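Local atomic coordinates of carboxypeptidase A (Helicoverpa armigera, PDB entry 1JQG), a protein that probably acts as a zinc-dependent metallocarboxypeptidase of the M14 family, removing residues from the carboxyl end of peptides, and is seen here as the proenzyme. Residues A[178-182]-A[252-257]; A[261-265]-A[360-364]. All coordinates share one frame; numbering follows the deposited sequence.

In the fold
Interaction 1 (178-182 with 252-257) lies at the zinc site, its centre about 8 Å from the centre of the chain, whereas the centre of interaction 2 (261-265 with 360-364) is about 17 Å from it, at the surface of the same zinc carboxypeptidase region. The centres of the two contacts are about 13 Å apart. Segments 252-257 and 261-265 belong to one long loop between helices 221-228 and 283-294, and the two contacts meet directly: Phe257 N lies 2.9 Å from Gly364 O, a probable hydrogen bond, and the side chain of Arg255 packs against Ala264 and Ser363. From the zinc ion to the side chain of Ala362 is about 10 Å.

Interaction 1: residues A[178-182]-A[252-257]. With ZN (zinc ion), chain B.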
ATOM      1  N   SER A 178      -6.295  -1.336   0.051  1.00 16.65           N
ATOM      2  CA  SER A 178      -5.058  -1.745   0.658  1.00 19.67           C
ATOM      3  C   SER A 178      -4.580  -3.091   0.114  1.00 17.86           C
ATOM      4  O   SER A 178      -5.299  -3.735  -0.618  1.00 14.65           O
ATOM      5  CB  SER A 178      -5.157  -1.785   2.206  1.00 16.58           C
ATOM      6  OG  SER A 178      -6.074  -2.748   2.680  1.00 14.18           O
ATOM      7  N   LEU A 179      -3.326  -3.423   0.432  1.00 17.33           N
ATOM      8  CA  LEU A 179      -2.726  -4.681   0.033  1.00 17.00           C
ATOM      9  C   LEU A 179      -2.525  -4.853  -1.463  1.00 16.09           C
ATOM     10  O   LEU A 179      -2.392  -5.945  -1.957  1.00 14.77           O
ATOM     11  CB  LEU A 179      -3.482  -5.860   0.640  1.00 14.61           C
ATOM     12  CG  LEU A 179      -3.276  -6.106   2.151  1.00 16.98           C
ATOM     13  CD1 LEU A 179      -3.998  -7.352   2.634  1.00 15.42           C
ATOM     14  CD2 LEU A 179      -1.820  -6.199   2.584  1.00 13.33           C
ATOM     15  N   LEU A 180      -2.352  -3.776  -2.200  1.00 19.42           N
ATOM     16  CA  LEU A 180      -2.014  -3.793  -3.609  1.00 19.97           C
ATOM     17  C   LEU A 180      -0.623  -4.444  -3.759  1.00 19.64           C
ATOM     18  O   LEU A 180      -0.403  -5.267  -4.652  1.00 16.17           O
ATOM     19  CB  LEU A 180      -2.087  -2.393  -4.206  1.00 18.18           C
ATOM     20  CG  LEU A 180      -2.052  -2.284  -5.734  1.00 19.14           C
ATOM     21  CD1 LEU A 180      -3.238  -2.987  -6.313  1.00 14.66           C
ATOM     22  CD2 LEU A 180      -1.966  -0.865  -6.267  1.00 13.03           C
ATOM     23  N   HIS A 181       0.298  -4.054  -2.891  1.00 17.02           N
ATOM     24  CA  HIS A 181       1.590  -4.673  -2.716  1.00 18.65           C
ATOM     25  C   HIS A 181       1.469  -5.598  -1.502  1.00 23.16           C
ATOM     26  O   HIS A 181       1.522  -5.223  -0.309  1.00 25.21           O
ATOM     27  CB  HIS A 181       2.659  -3.621  -2.499  1.00 18.25           C
ATOM     28  CG  HIS A 181       3.069  -2.909  -3.736  1.00 16.13           C
ATOM     29  ND1 HIS A 181       3.488  -1.644  -3.827  1.00 18.26           N
ATOM     30  CD2 HIS A 181       3.157  -3.261  -5.042  1.00 19.04           C
ATOM     31  CE1 HIS A 181       3.834  -1.127  -4.955  1.00 13.30           C
ATOM     32  NE2 HIS A 181       3.619  -2.168  -5.748  1.00 20.70           N
ATOM     33  N   CYS A 182       1.285  -6.886  -1.759  1.00 22.26           N
ATOM     34  CA  CYS A 182       1.005  -7.885  -0.763  1.00 15.36           C
ATOM     35  C   CYS A 182       1.887  -7.989   0.441  1.00 14.60           C
ATOM     36  O   CYS A 182       1.422  -8.464   1.485  1.00 18.22           O
ATOM     37  CB  CYS A 182       0.885  -9.166  -1.562  1.00 21.41           C
ATOM     38  SG  CYS A 182       2.237  -9.614  -2.640  1.00 16.72           S
ATOM     39  N   ASP A 252       4.089  -5.900 -11.104  1.00 22.77           N
ATOM     40  CA  ASP A 252       3.868  -4.876 -10.085  1.00 21.26           C
ATOM     41  C   ASP A 252       2.561  -4.144 -10.433  1.00 21.08           C
ATOM     42  O   ASP A 252       2.496  -3.356 -11.380  1.00 15.39           O
ATOM     43  CB  ASP A 252       5.026  -3.887 -10.084  1.00 23.22           C
ATOM     44  CG  ASP A 252       4.965  -2.873  -8.959  1.00 21.78           C
ATOM     45  OD1 ASP A 252       5.996  -2.197  -8.767  1.00 26.05           O
ATOM     46  OD2 ASP A 252       3.901  -2.770  -8.290  1.00 17.02           O
ATOM     47  N   LEU A 253       1.534  -4.425  -9.620  1.00 19.32           N
ATOM     48  CA  LEU A 253       0.205  -3.829  -9.909  1.00 18.54           C
ATOM     49  C   LEU A 253       0.148  -2.325  -9.812  1.00 16.13           C
ATOM     50  O   LEU A 253      -0.679  -1.652 -10.412  1.00 16.67           O
ATOM     51  CB  LEU A 253      -0.840  -4.436  -8.982  1.00 15.73           C
ATOM     52  CG  LEU A 253      -1.123  -5.927  -9.136  1.00 20.09           C
ATOM     53  CD1 LEU A 253      -2.109  -6.388  -8.062  1.00 15.02           C
ATOM     54  CD2 LEU A 253      -1.684  -6.226 -10.546  1.00 16.57           C
ATOM     55  N   ASN A 254       1.095  -1.708  -9.108  1.00 19.08           N
ATOM     56  CA  ASN A 254       1.142  -0.255  -8.974  1.00 19.57           C
ATOM     57  C   ASN A 254       1.891   0.360 -10.134  1.00 16.94           C
ATOM     58  O   ASN A 254       2.304   1.523 -10.110  1.00 19.49           O
ATOM     59  CB  ASN A 254       1.722   0.159  -7.623  1.00 13.56           C
ATOM     60  CG  ASN A 254       1.100   1.478  -7.132  1.00 22.93           C
ATOM     61  OD1 ASN A 254       0.026   1.868  -7.609  1.00 13.81           O
ATOM     62  ND2 ASN A 254       1.731   2.185  -6.207  1.00 22.85           N
ATOM     63  N   ARG A 255       2.112  -0.412 -11.192  1.00 14.93           N
ATOM     64  CA  ARG A 255       2.776   0.047 -12.400  1.00 19.06           C
ATOM     65  C   ARG A 255       1.945  -0.426 -13.611  1.00 19.77           C
ATOM     66  O   ARG A 255       2.288  -0.237 -14.761  1.00 19.91           O
ATOM     67  CB  ARG A 255       4.193  -0.452 -12.527  1.00 21.30           C
ATOM     68  CG  ARG A 255       5.110  -0.313 -11.327  1.00 26.83           C
ATOM     69  CD  ARG A 255       5.692   1.093 -11.286  1.00 33.21           C
ATOM     70  NE  ARG A 255       6.435   1.271 -10.051  1.00 46.40           N
ATOM     71  CZ  ARG A 255       7.618   1.854  -9.970  1.00 50.90           C
ATOM     72  NH1 ARG A 255       8.201   2.327 -11.071  1.00 50.35           N
ATOM     73  NH2 ARG A 255       8.192   1.940  -8.770  1.00 54.41           N
ATOM     74  N   ASN A 256       0.812  -1.060 -13.341  1.00 18.86           N
ATOM     75  CA  ASN A 256      -0.078  -1.596 -14.349  1.00 17.79           C
ATOM     76  C   ASN A 256      -1.310  -0.735 -14.643  1.00 21.07           C
ATOM     77  O   ASN A 256      -2.232  -1.141 -15.367  1.00 19.64           O
ATOM     78  CB  ASN A 256      -0.521  -2.980 -13.871  1.00 15.33           C
ATOM     79  CG  ASN A 256      -0.989  -3.857 -15.028  1.00 18.84           C
ATOM     80  OD1 ASN A 256      -0.237  -4.064 -15.961  1.00 16.68           O
ATOM     81  ND2 ASN A 256      -2.222  -4.340 -14.868  1.00 16.09           N
ATOM     82  N   PHE A 257      -1.335   0.510 -14.145  1.00 23.07           N
ATOM     83  CA  PHE A 257      -2.483   1.406 -14.411  1.00 23.91           C
ATOM     84  C   PHE A 257      -2.251   2.315 -15.594  1.00 24.96           C
ATOM     85  O   PHE A 257      -1.120   2.550 -15.965  1.00 27.52           O
ATOM     86  CB  PHE A 257      -2.836   2.237 -13.180  1.00 22.88           C
ATOM     87  CG  PHE A 257      -3.500   1.443 -12.082  1.00 19.81           C
ATOM     88  CD1 PHE A 257      -2.770   0.613 -11.247  1.00 16.34           C
ATOM     89  CD2 PHE A 257      -4.883   1.492 -11.910  1.00 21.35           C
ATOM     90  CE1 PHE A 257      -3.396  -0.133 -10.272  1.00 18.86           C
ATOM     91  CE2 PHE A 257      -5.531   0.762 -10.931  1.00 16.48           C
ATOM     92  CZ  PHE A 257      -4.774  -0.056 -10.090  1.00 20.71           C
TER
HETATM   93 ZN    ZN B 413       3.622  -0.220  -2.102  1.00 25.88          ZN
HETATM   94  O   HOH W   1       1.434  -5.723  -6.645  1.00 15.07           O
HETATM   95  O   HOH W   2       5.293   1.510  -2.536  1.00 17.20           O
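Asp252 OD2 is gripped by two donors that come from opposite faces of its carboxylate plane. One is the imidazole of His181, whose NE2 donates to Asp252 OD2 over 2.6 Å at a fairly straight 158°; the oxygen sits in the ring plane of the histidine, while NE2 meets it on the syn side. Ring and carboxylate are turned 52° apart. The other donor is Asn254 N, 3.1 Å from Asp252 OD2 and well above the carboxylate plane, which closes an Asx turn. With CG anti to the backbone N (chi1 -174°), the carboxylate of Asp252 extends to the histidine edge, and Arg235 forms a salt bridge with its other oxygen. This pairing holds the imidazole in one rotation, with His181 ND1 2.2 Å from the zinc ion, and probably makes the ring a stronger electron donor to the metal. Asn254 CB rests 3.5 Å from His181 NE2, while the amide oxygen of Asn254 accepts from Ala366 N. Beside this polar core Leu180 faces the other loop: its CD1 packs 3.9 Å from Leu253 CB, and its CD2 touches both Asn254 OD1, at 3.6 Å, and, more loosely, the ring of Phe257. A water joins the backbones, donating to Leu180 O at 2.7 Å and accepting from Leu253 N. Helix 283-294 covers the apolar side through Ile288. Glu184, His306 and a water complete the zinc coordination, the arrangement of an M14 carboxypeptidase site in which a second-shell aspartate orients a metal-binding histidine.

Interaction 2: residues A[261-265]-A[360-364]; sequences WGTAS and YAASG
Ser363 OG accepts a hydrogen bond from Ala264 N, 2.8 Å away, with a bent N-H...O angle of 140°, and this joins two irregular loops at the protein surface. The buried serine forms the tight part of the contact. Its hydroxyl stands between the backbone N and the carbonyl carbon (chi1 57°), and from there it reaches the turning backbone of 261-265. Ala264 CB lies 3.5 Å from the same Ser363 OG and also covers the peptide backbone of the opposing loop, coming within 3.8 Å of Ala362 C. Next to it Thr263, although exposed, comes close through its oxygen: Thr263 OG1 approaches Ser363 CB to 3.3 Å, while the threonine hydroxyl is bonded to Asn260 O within its own loop. Replacing Ser363 with an alanine is likely to leave Ala264 N without its acceptor and to open a small gap beside Ala264 CB, which rests on the hydroxyl. Away from this centre the contact thins. Ala264 CB meets Ala361 CB only at 4.4 Å, the methyl of Ala362 points away, and Ser265 OG stays 4.0 Å from Ser363 OG. Beyond the thin end, the ring of Tyr360 stacks on His41 of helix 34-46, in the activation peptide. At the other end Gly364 also has a backbone hydrogen bond to Met259. The contact thus ties the long connection between helices 221-228 and 283-294 to the one from helix 355-358 to helix 366-373, near the zinc site of the M14 carboxypeptidase alpha/beta fold.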
ATOM      1  N   TRP A 261       1.337   4.703 -18.539  1.00 36.18           N
ATOM      2  CA  TRP A 261       1.883   3.367 -18.354  1.00 38.61           C
ATOM      3  C   TRP A 261       3.184   3.154 -19.113  1.00 38.63           C
ATOM      4  O   TRP A 261       3.288   3.592 -20.251  1.00 42.13           O
ATOM      5  CB  TRP A 261       0.824   2.330 -18.767  1.00 37.21           C
ATOM      6  CG  TRP A 261       1.309   0.914 -18.634  1.00 39.61           C
ATOM      7  CD1 TRP A 261       1.229   0.116 -17.528  1.00 36.98           C
ATOM      8  CD2 TRP A 261       1.958   0.135 -19.643  1.00 34.33           C
ATOM      9  NE1 TRP A 261       1.765  -1.116 -17.793  1.00 36.09           N
ATOM     10  CE2 TRP A 261       2.225  -1.117 -19.089  1.00 34.68           C
ATOM     11  CE3 TRP A 261       2.322   0.385 -20.972  1.00 33.92           C
ATOM     12  CZ2 TRP A 261       2.854  -2.132 -19.827  1.00 34.87           C
ATOM     13  CZ3 TRP A 261       2.929  -0.637 -21.691  1.00 31.93           C
ATOM     14  CH2 TRP A 261       3.207  -1.895 -21.112  1.00 20.34           C
ATOM     15  N   GLY A 262       4.114   2.409 -18.530  1.00 39.41           N
ATOM     16  CA  GLY A 262       5.347   2.036 -19.186  1.00 38.94           C
ATOM     17  C   GLY A 262       6.435   3.082 -19.298  1.00 38.35           C
ATOM     18  O   GLY A 262       7.506   2.772 -19.858  1.00 39.24           O
ATOM     19  N   THR A 263       6.211   4.293 -18.791  1.00 41.09           N
ATOM     20  CA  THR A 263       7.167   5.385 -18.974  1.00 41.02           C
ATOM     21  C   THR A 263       8.206   5.387 -17.863  1.00 40.59           C
ATOM     22  O   THR A 263       9.330   5.831 -18.059  1.00 40.15           O
ATOM     23  CB  THR A 263       6.490   6.759 -19.053  1.00 40.75           C
ATOM     24  OG1 THR A 263       5.753   6.950 -17.839  1.00 45.96           O
ATOM     25  CG2 THR A 263       5.622   6.828 -20.295  1.00 37.12           C
ATOM     26  N   ALA A 264       7.818   4.874 -16.690  1.00 41.30           N
ATOM     27  CA  ALA A 264       8.763   4.865 -15.562  1.00 41.57           C
ATOM     28  C   ALA A 264       8.683   3.564 -14.773  1.00 40.07           C
ATOM     29  O   ALA A 264       8.508   3.562 -13.554  1.00 40.97           O
ATOM     30  CB  ALA A 264       8.538   6.093 -14.691  1.00 33.15           C
ATOM     31  N   SER A 265       8.906   2.446 -15.442  1.00 40.57           N
ATOM     32  CA  SER A 265       8.856   1.122 -14.859  1.00 41.48           C
ATOM     33  C   SER A 265       9.718   0.129 -15.631  1.00 42.07           C
ATOM     34  O   SER A 265      10.280   0.484 -16.659  1.00 45.81           O
ATOM     35  CB  SER A 265       7.404   0.632 -14.812  1.00 43.48           C
ATOM     36  OG  SER A 265       6.815   0.901 -16.084  1.00 41.50           O
ATOM     37  N   TYR A 360      10.647   9.110  -6.186  1.00 36.31           N
ATOM     38  CA  TYR A 360      11.328   9.007  -7.476  1.00 36.75           C
ATOM     39  C   TYR A 360      10.293   8.831  -8.594  1.00 39.23           C
ATOM     40  O   TYR A 360       9.107   8.538  -8.366  1.00 38.04           O
ATOM     41  CB  TYR A 360      12.291   7.821  -7.507  1.00 37.99           C
ATOM     42  CG  TYR A 360      13.432   7.965  -8.499  1.00 43.69           C
ATOM     43  CD1 TYR A 360      14.600   8.634  -8.168  1.00 46.02           C
ATOM     44  CD2 TYR A 360      13.364   7.435  -9.783  1.00 45.80           C
ATOM     45  CE1 TYR A 360      15.642   8.779  -9.061  1.00 46.01           C
ATOM     46  CE2 TYR A 360      14.400   7.575 -10.693  1.00 45.08           C
ATOM     47  CZ  TYR A 360      15.539   8.250 -10.325  1.00 44.52           C
ATOM     48  OH  TYR A 360      16.603   8.415 -11.183  1.00 44.35           O
ATOM     49  N   ALA A 361      10.746   9.001  -9.842  1.00 36.30           N
ATOM     50  CA  ALA A 361       9.825   8.885 -10.977  1.00 36.75           C
ATOM     51  C   ALA A 361       9.123   7.534 -10.976  1.00 33.42           C
ATOM     52  O   ALA A 361       9.736   6.499 -10.837  1.00 37.14           O
ATOM     53  CB  ALA A 361      10.542   9.203 -12.282  1.00 34.78           C
ATOM     54  N   ALA A 362       7.820   7.554 -11.163  1.00 32.10           N
ATOM     55  CA  ALA A 362       6.989   6.353 -11.179  1.00 32.76           C
ATOM     56  C   ALA A 362       5.782   6.570 -12.086  1.00 33.12           C
ATOM     57  O   ALA A 362       5.237   7.656 -12.172  1.00 37.78           O
ATOM     58  CB  ALA A 362       6.477   5.971  -9.796  1.00 23.95           C
ATOM     59  N   SER A 363       5.328   5.525 -12.738  1.00 35.64           N
ATOM     60  CA  SER A 363       4.167   5.568 -13.602  1.00 36.77           C
ATOM     61  C   SER A 363       3.291   4.336 -13.424  1.00 34.55           C
ATOM     62  O   SER A 363       3.735   3.368 -12.810  1.00 29.96           O
ATOM     63  CB  SER A 363       4.578   5.663 -15.078  1.00 37.59           C
ATOM     64  OG  SER A 363       5.424   4.545 -15.364  1.00 44.47           O
ATOM     65  N   GLY A 364       2.049   4.441 -13.936  1.00 32.19           N
ATOM     66  CA  GLY A 364       1.151   3.285 -13.796  1.00 30.05           C
ATOM     67  C   GLY A 364       0.571   3.152 -12.395  1.00 26.36           C
ATOM     68  O   GLY A 364       0.066   2.072 -12.091  1.00 26.60           O
TER